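Local coordinates for protein glutaminyl-tRNA synthetase (Saccharomyces cerevisiae, PDB 3TL4) that attaches glutamine to tRNA(Gln) at the expense of ATP, this chain being its appended N-terminal tRNA-binding domain, at residues His56-Phe61 against Leu86-Ala91; Gly147-Val152 against Arg164-Ile169. All blocks are in the same frame, centred on the assembly; numbering follows the deposited sequence.

In the fold
From the N terminus the chain runs through helices 4-13, 18-24 and 28-39 into helix 49-62, which carries the first half of contact 1. The chain loops out through helix 70-78 and comes back as helix 85-98, so contact 1 closes a connection of 24 residues within the N-terminal helical part. After helices 104-109, 119-132 and 134-140, contact 2 joins helix 145-153 to the start of helix 166-178, closing a shorter, mostly irregular loop of 11 residues in the C-terminal helical part. The two follow one another without nesting or crossing; the centres of contact 1 and contact 2 are about 25 Å apart, and the nearest atoms of contact 1 and contact 2 about 9 Å, with no touch.

Contact 1 of 2, residues His56-Phe61 against Leu86-Ala91; sequences HNLASF and LQVDAA
Helices 49-62 and 85-98 run in roughly the same direction, their local axes 9.7 Å apart at closest approach and inclined by -37°, with Leu58 and Val88 as the nearest backbone pair. Phe61 does most of the work from the first helix. Its ring reaches toward helix 85-98 and takes Asp89 against one face: Asp89 OD1 sits 3.7 Å from both Phe61 CZ and Phe61 CE1, with the carboxylate plane 68° from the ring. Asp89 CG lies anti to the backbone N (chi1 -180°), which sets OD1 over the ring, while OD2, on the side turned from it, makes a salt bridge to Lys93. The other face of the ring lies over Asn57 O, one turn back in its own helix. Asn57 O is doubly gripped, by Phe61 N and by Ser60 OG at 2.8 Å.

At the rim of the same ring Val88 comes in near the plane, its CG1 4.0 Å from Phe61 CE2. The same Val88 CG1 also touches Leu58 CB, at 4.1 Å. The side chain of Asn57 links the helices too, its OD1 bonding to Ser85 OG in the first turn of helix 85-98. Ile77 meets Val88, and Ile73 and Val74 meet Leu58, so helix 70-78 packs against both partners: helix-on-helix packing in the all-helical N-terminal part of the tRNA-binding domain.

Contact 2 of 2, residues Gly147-Val152 against Arg164-Ile169; sequences GIFADV and RSFKPI
Phe149 on helix 145-153 meets two consecutive residues, Phe166 and Lys167, at the start of helix 166-178, a helix-to-helix packing in the C-terminal helical part of the tRNA-binding domain. The side chains of Lys167 and Phe149 cross at about a right angle, and Lys167 CD sits over one face of the Phe149 ring in a CH-pi contact, 4.1 Å from the ring centroid and only 18° off the normal. Phe166 approaches the same ring from the rim instead, its CB lying close to the ring plane and 3.6 Å from Phe149 CE1. The ring of Phe149 is thus hemmed in at one face and one edge. With CG anti to the backbone N (chi1 -178°), Phe149 reaches out from its helix to get there.

One turn further along, Val152 places CG1 over a face of the Phe166 ring, 4.2 Å from Phe166 CD2, and so extends the apolar seam to a second aromatic group. Were Phe149 replaced by alanine, Lys167 CD would probably lose the ring face it rests on, and a gap would be likely to open beside Phe166 CB.

Around this first shell, Ile170 of the second helix packs on both Phe149 and Val152. Val122 of helix 119-132 and Leu158 of the intervening loop close on Phe166, while Lys153 adds a cation-pi contact to Phe149. The chain of Lys167 bends at chi2 and again at chi4, a course that is probably helped by the salt bridge of its NZ to OD1 of Asp171, one turn on in the same helix.

Contact 1 of 2, residues His56-Phe61 against Leu86-Ala91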
ATOM      1  N   HIS A  56      -0.872  -0.848  12.669  1.00 30.01           N
ATOM      2  CA  HIS A  56       0.452  -0.417  13.102  1.00 28.48           C
ATOM      3  C   HIS A  56       1.058   0.633  12.161  1.00 29.62           C
ATOM      4  O   HIS A  56       1.632   1.620  12.614  1.00 31.85           O
ATOM      5  CB  HIS A  56       1.410  -1.582  13.289  1.00 36.25           C
ATOM      6  CG  HIS A  56       2.689  -1.189  13.954  1.00 43.77           C
ATOM      7  ND1 HIS A  56       3.928  -1.520  13.453  1.00 46.57           N
ATOM      8  CD2 HIS A  56       2.922  -0.452  15.069  1.00 45.28           C
ATOM      9  CE1 HIS A  56       4.866  -1.020  14.235  1.00 47.97           C
ATOM     10  NE2 HIS A  56       4.280  -0.368  15.224  1.00 47.33           N
ATOM     11  N   ASN A  57       0.932   0.422  10.854  1.00 27.40           N
ATOM     12  CA  ASN A  57       1.275   1.469   9.894  1.00 30.98           C
ATOM     13  C   ASN A  57       0.627   2.786  10.278  1.00 29.02           C
ATOM     14  O   ASN A  57       1.286   3.820  10.335  1.00 26.33           O
ATOM     15  CB  ASN A  57       0.778   1.129   8.492  1.00 33.80           C
ATOM     16  CG  ASN A  57       1.599   0.054   7.810  1.00 41.67           C
ATOM     17  OD1 ASN A  57       1.105  -0.619   6.900  1.00 43.73           O
ATOM     18  ND2 ASN A  57       2.859  -0.108   8.230  1.00 38.77           N
ATOM     19  N   LEU A  58      -0.683   2.745  10.508  1.00 26.40           N
ATOM     20  CA  LEU A  58      -1.424   3.956  10.837  1.00 21.75           C
ATOM     21  C   LEU A  58      -0.885   4.598  12.096  1.00 25.36           C
ATOM     22  O   LEU A  58      -0.735   5.822  12.156  1.00 31.77           O
ATOM     23  CB  LEU A  58      -2.913   3.674  11.008  1.00 24.85           C
ATOM     24  CG  LEU A  58      -3.731   4.909  11.396  1.00 25.84           C
ATOM     25  CD1 LEU A  58      -3.494   6.058  10.397  1.00 25.25           C
ATOM     26  CD2 LEU A  58      -5.199   4.563  11.462  1.00 26.89           C
ATOM     27  N   ALA A  59      -0.602   3.769  13.102  1.00 25.97           N
ATOM     28  CA  ALA A  59      -0.082   4.262  14.367  1.00 23.17           C
ATOM     29  C   ALA A  59       1.267   4.913  14.133  1.00 25.05           C
ATOM     30  O   ALA A  59       1.608   5.904  14.784  1.00 23.13           O
ATOM     31  CB  ALA A  59       0.045   3.137  15.368  1.00 25.85           C
ATOM     32  N   SER A  60       2.038   4.359  13.197  1.00 20.82           N
ATOM     33  CA  SER A  60       3.380   4.876  12.949  1.00 25.57           C
ATOM     34  C   SER A  60       3.314   6.234  12.225  1.00 32.11           C
ATOM     35  O   SER A  60       4.248   7.038  12.317  1.00 35.09           O
ATOM     36  CB  SER A  60       4.239   3.848  12.201  1.00 25.77           C
ATOM     37  OG  SER A  60       4.013   3.897  10.806  1.00 33.51           O
ATOM     38  N   PHE A  61       2.197   6.487  11.535  1.00 25.64           N
ATOM     39  CA  PHE A  61       1.948   7.773  10.881  1.00 21.23           C
ATOM     40  C   PHE A  61       1.463   8.821  11.891  1.00 23.77           C
ATOM     41  O   PHE A  61       1.881   9.972  11.855  1.00 26.49           O
ATOM     42  CB  PHE A  61       0.870   7.619   9.819  1.00 24.40           C
ATOM     43  CG  PHE A  61       1.242   6.714   8.697  1.00 27.05           C
ATOM     44  CD1 PHE A  61       2.532   6.694   8.202  1.00 31.52           C
ATOM     45  CD2 PHE A  61       0.296   5.885   8.133  1.00 28.41           C
ATOM     46  CE1 PHE A  61       2.862   5.861   7.167  1.00 36.39           C
ATOM     47  CE2 PHE A  61       0.613   5.054   7.091  1.00 34.60           C
ATOM     48  CZ  PHE A  61       1.899   5.036   6.606  1.00 36.57           C
ATOM     49  N   LEU A  86      -0.053   1.532   1.259  1.00 25.74           N
ATOM     50  CA  LEU A  86      -0.215   2.633   0.324  1.00 25.05           C
ATOM     51  C   LEU A  86      -1.579   3.311   0.485  1.00 22.00           C
ATOM     52  O   LEU A  86      -1.661   4.532   0.501  1.00 25.96           O
ATOM     53  CB  LEU A  86      -0.027   2.123  -1.104  1.00 30.61           C
ATOM     54  CG  LEU A  86       0.175   3.188  -2.173  1.00 37.30           C
ATOM     55  CD1 LEU A  86       1.527   3.844  -1.986  1.00 40.36           C
ATOM     56  CD2 LEU A  86       0.059   2.587  -3.563  1.00 37.98           C
ATOM     57  N   GLN A  87      -2.643   2.523   0.616  1.00 23.49           N
ATOM     58  CA  GLN A  87      -3.988   3.080   0.829  1.00 22.29           C
ATOM     59  C   GLN A  87      -4.098   3.722   2.197  1.00 26.18           C
ATOM     60  O   GLN A  87      -4.779   4.738   2.363  1.00 29.10           O
ATOM     61  CB  GLN A  87      -5.070   2.007   0.709  1.00 18.38           C
ATOM     62  CG  GLN A  87      -5.304   1.491  -0.705  1.00 18.96           C
ATOM     63  CD  GLN A  87      -6.509   0.579  -0.778  1.00 27.43           C
ATOM     64  OE1 GLN A  87      -6.418  -0.610  -0.495  1.00 28.00           O
ATOM     65  NE2 GLN A  87      -7.647   1.136  -1.158  1.00 26.43           N
ATOM     66  N   VAL A  88      -3.437   3.123   3.181  1.00 21.93           N
ATOM     67  CA  VAL A  88      -3.481   3.667   4.534  1.00 24.56           C
ATOM     68  C   VAL A  88      -2.734   4.997   4.609  1.00 22.03           C
ATOM     69  O   VAL A  88      -3.176   5.931   5.279  1.00 17.35           O
ATOM     70  CB  VAL A  88      -2.939   2.681   5.576  1.00 28.64           C
ATOM     71  CG1 VAL A  88      -2.951   3.315   6.964  1.00 33.76           C
ATOM     72  CG2 VAL A  88      -3.774   1.412   5.562  1.00 30.70           C
ATOM     73  N   ASP A  89      -1.606   5.082   3.920  1.00 22.07           N
ATOM     74  CA  ASP A  89      -0.857   6.333   3.867  1.00 26.86           C
ATOM     75  C   ASP A  89      -1.686   7.434   3.186  1.00 28.33           C
ATOM     76  O   ASP A  89      -1.762   8.559   3.678  1.00 31.88           O
ATOM     77  CB  ASP A  89       0.501   6.137   3.172  1.00 31.97           C
ATOM     78  CG  ASP A  89       1.318   7.426   3.102  1.00 43.24           C
ATOM     79  OD1 ASP A  89       1.933   7.813   4.120  1.00 48.99           O
ATOM     80  OD2 ASP A  89       1.343   8.054   2.024  1.00 45.53           O
ATOM     81  N   ALA A  90      -2.313   7.104   2.060  1.00 20.76           N
ATOM     82  CA  ALA A  90      -3.230   8.032   1.396  1.00 24.84           C
ATOM     83  C   ALA A  90      -4.413   8.460   2.283  1.00 20.12           C
ATOM     84  O   ALA A  90      -4.742   9.628   2.359  1.00 17.41           O
ATOM     85  CB  ALA A  90      -3.744   7.431   0.090  1.00 24.88           C
ATOM     86  N   ALA A  91      -5.070   7.502   2.921  1.00 21.36           N
ATOM     87  CA  ALA A  91      -6.202   7.816   3.776  1.00 18.98           C
ATOM     88  C   ALA A  91      -5.751   8.719   4.931  1.00 22.12           C
ATOM     89  O   ALA A  91      -6.442   9.659   5.301  1.00 20.90           O
ATOM     90  CB  ALA A  91      -6.837   6.540   4.299  1.00 15.48           C
TER

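Contact 2 of 2, residues Gly147-Val152 against Arg164-Ile169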
ATOM      1  N   GLY A 147      14.517  -0.453 -17.012  1.00 28.36           N
ATOM      2  CA  GLY A 147      14.050   0.916 -17.136  1.00 26.61           C
ATOM      3  C   GLY A 147      12.568   1.015 -17.451  1.00 23.64           C
ATOM      4  O   GLY A 147      11.881   1.915 -16.976  1.00 21.17           O
ATOM      5  N   ILE A 148      12.071   0.090 -18.261  1.00 24.71           N
ATOM      6  CA  ILE A 148      10.652   0.051 -18.583  1.00 20.45           C
ATOM      7  C   ILE A 148       9.863  -0.207 -17.304  1.00 24.51           C
ATOM      8  O   ILE A 148       8.818   0.404 -17.061  1.00 25.79           O
ATOM      9  CB  ILE A 148      10.360  -1.046 -19.600  1.00 16.94           C
ATOM     10  CG1 ILE A 148      11.140  -0.772 -20.890  1.00 13.41           C
ATOM     11  CG2 ILE A 148       8.849  -1.163 -19.872  1.00 18.78           C
ATOM     12  CD1 ILE A 148      10.814  -1.744 -22.005  1.00  9.35           C
ATOM     13  N   PHE A 149      10.386  -1.110 -16.484  1.00 18.59           N
ATOM     14  CA  PHE A 149       9.753  -1.495 -15.235  1.00 18.33           C
ATOM     15  C   PHE A 149       9.649  -0.299 -14.289  1.00 22.09           C
ATOM     16  O   PHE A 149       8.584  -0.016 -13.725  1.00 17.79           O
ATOM     17  CB  PHE A 149      10.559  -2.623 -14.587  1.00 26.22           C
ATOM     18  CG  PHE A 149       9.968  -3.133 -13.311  1.00 33.02           C
ATOM     19  CD1 PHE A 149       8.600  -3.281 -13.178  1.00 32.31           C
ATOM     20  CD2 PHE A 149      10.779  -3.480 -12.244  1.00 44.19           C
ATOM     21  CE1 PHE A 149       8.045  -3.755 -12.002  1.00 36.48           C
ATOM     22  CE2 PHE A 149      10.229  -3.954 -11.062  1.00 51.46           C
ATOM     23  CZ  PHE A 149       8.855  -4.093 -10.945  1.00 44.26           C
ATOM     24  N   ALA A 150      10.757   0.412 -14.121  1.00 26.82           N
ATOM     25  CA  ALA A 150      10.759   1.614 -13.283  1.00 29.19           C
ATOM     26  C   ALA A 150       9.715   2.632 -13.749  1.00 29.75           C
ATOM     27  O   ALA A 150       9.049   3.258 -12.928  1.00 34.23           O
ATOM     28  CB  ALA A 150      12.152   2.252 -13.247  1.00 18.73           C
ATOM     29  N   ASP A 151       9.578   2.791 -15.066  1.00 23.54           N
ATOM     30  CA  ASP A 151       8.671   3.793 -15.629  1.00 17.64           C
ATOM     31  C   ASP A 151       7.207   3.364 -15.516  1.00 21.21           C
ATOM     32  O   ASP A 151       6.323   4.186 -15.296  1.00 17.34           O
ATOM     33  CB  ASP A 151       9.012   4.081 -17.099  1.00 18.73           C
ATOM     34  CG  ASP A 151      10.325   4.817 -17.258  1.00 27.86           C
ATOM     35  OD1 ASP A 151      10.893   5.213 -16.221  1.00 32.83           O
ATOM     36  OD2 ASP A 151      10.788   5.012 -18.408  1.00 27.81           O
ATOM     37  N   VAL A 152       6.968   2.072 -15.690  1.00 24.34           N
ATOM     38  CA  VAL A 152       5.641   1.491 -15.543  1.00 24.38           C
ATOM     39  C   VAL A 152       5.117   1.610 -14.098  1.00 27.11           C
ATOM     40  O   VAL A 152       3.966   1.995 -13.875  1.00 30.57           O
ATOM     41  CB  VAL A 152       5.646   0.015 -16.030  1.00 19.76           C
ATOM     42  CG1 VAL A 152       4.402  -0.722 -15.554  1.00 22.83           C
ATOM     43  CG2 VAL A 152       5.753  -0.025 -17.557  1.00 15.84           C
ATOM     44  N   ARG A 164       3.076  -6.764  -8.474  1.00 37.70           N
ATOM     45  CA  ARG A 164       3.673  -8.064  -8.741  1.00 44.95           C
ATOM     46  C   ARG A 164       3.325  -8.532 -10.145  1.00 46.39           C
ATOM     47  O   ARG A 164       3.946  -9.446 -10.688  1.00 43.92           O
ATOM     48  CB  ARG A 164       3.229  -9.083  -7.694  1.00 52.22           C
ATOM     49  CG  ARG A 164       3.848  -8.844  -6.328  1.00 63.57           C
ATOM     50  CD  ARG A 164       3.220  -9.746  -5.284  1.00 73.81           C
ATOM     51  NE  ARG A 164       1.785  -9.512  -5.172  1.00 78.72           N
ATOM     52  CZ  ARG A 164       0.976 -10.212  -4.387  1.00 84.15           C
ATOM     53  NH1 ARG A 164       1.460 -11.199  -3.645  1.00 86.92           N
ATOM     54  NH2 ARG A 164      -0.319  -9.929  -4.347  1.00 85.72           N
ATOM     55  N   SER A 165       2.323  -7.893 -10.733  1.00 47.11           N
ATOM     56  CA  SER A 165       1.907  -8.227 -12.081  1.00 40.85           C
ATOM     57  C   SER A 165       2.776  -7.491 -13.089  1.00 36.73           C
ATOM     58  O   SER A 165       2.869  -7.887 -14.246  1.00 32.91           O
ATOM     59  CB  SER A 165       0.439  -7.859 -12.291  1.00 44.37           C
ATOM     60  OG  SER A 165       0.232  -6.467 -12.135  1.00 46.56           O
ATOM     61  N   PHE A 166       3.425  -6.417 -12.654  1.00 31.82           N
ATOM     62  CA  PHE A 166       4.097  -5.568 -13.623  1.00 30.00           C
ATOM     63  C   PHE A 166       5.180  -6.313 -14.428  1.00 34.48           C
ATOM     64  O   PHE A 166       5.230  -6.212 -15.652  1.00 27.46           O
ATOM     65  CB  PHE A 166       4.661  -4.320 -12.956  1.00 23.32           C
ATOM     66  CG  PHE A 166       3.611  -3.421 -12.337  1.00 24.35           C
ATOM     67  CD1 PHE A 166       2.263  -3.715 -12.445  1.00 26.82           C
ATOM     68  CD2 PHE A 166       3.985  -2.289 -11.631  1.00 22.21           C
ATOM     69  CE1 PHE A 166       1.308  -2.890 -11.869  1.00 25.27           C
ATOM     70  CE2 PHE A 166       3.034  -1.454 -11.058  1.00 24.48           C
ATOM     71  CZ  PHE A 166       1.689  -1.760 -11.183  1.00 23.23           C
ATOM     72  N   LYS A 167       6.026  -7.083 -13.753  1.00 35.97           N
ATOM     73  CA  LYS A 167       7.193  -7.659 -14.424  1.00 40.01           C
ATOM     74  C   LYS A 167       6.898  -8.740 -15.473  1.00 40.30           C
ATOM     75  O   LYS A 167       7.444  -8.697 -16.569  1.00 40.69           O
ATOM     76  CB  LYS A 167       8.222  -8.153 -13.413  1.00 44.71           C
ATOM     77  CG  LYS A 167       9.624  -8.179 -13.981  1.00 53.11           C
ATOM     78  CD  LYS A 167       9.984  -6.830 -14.592  1.00 56.92           C
ATOM     79  CE  LYS A 167      11.402  -6.824 -15.149  1.00 61.06           C
ATOM     80  NZ  LYS A 167      11.632  -7.910 -16.148  1.00 63.25           N
ATOM     81  N   PRO A 168       6.040  -9.717 -15.139  1.00 40.14           N
ATOM     82  CA  PRO A 168       5.661 -10.743 -16.121  1.00 38.16           C
ATOM     83  C   PRO A 168       4.938 -10.159 -17.327  1.00 35.97           C
ATOM     84  O   PRO A 168       5.145 -10.606 -18.455  1.00 33.30           O
ATOM     85  CB  PRO A 168       4.703 -11.645 -15.337  1.00 39.90           C
ATOM     86  CG  PRO A 168       5.067 -11.424 -13.901  1.00 42.89           C
ATOM     87  CD  PRO A 168       5.474  -9.988 -13.808  1.00 44.16           C
ATOM     88  N   ILE A 169       4.081  -9.173 -17.104  1.00 30.88           N
ATOM     89  CA  ILE A 169       3.355  -8.609 -18.235  1.00 32.79           C
ATOM     90  C   ILE A 169       4.291  -7.825 -19.152  1.00 29.58           C
ATOM     91  O   ILE A 169       4.134  -7.849 -20.375  1.00 25.16           O
ATOM     92  CB  ILE A 169       2.170  -7.757 -17.793  1.00 30.70           C
ATOM     93  CG1 ILE A 169       1.110  -8.646 -17.128  1.00 34.32           C
ATOM     94  CG2 ILE A 169       1.595  -7.031 -18.984  1.00 18.28           C
ATOM     95  CD1 ILE A 169       0.215  -7.889 -16.155  1.00 35.28           C
TER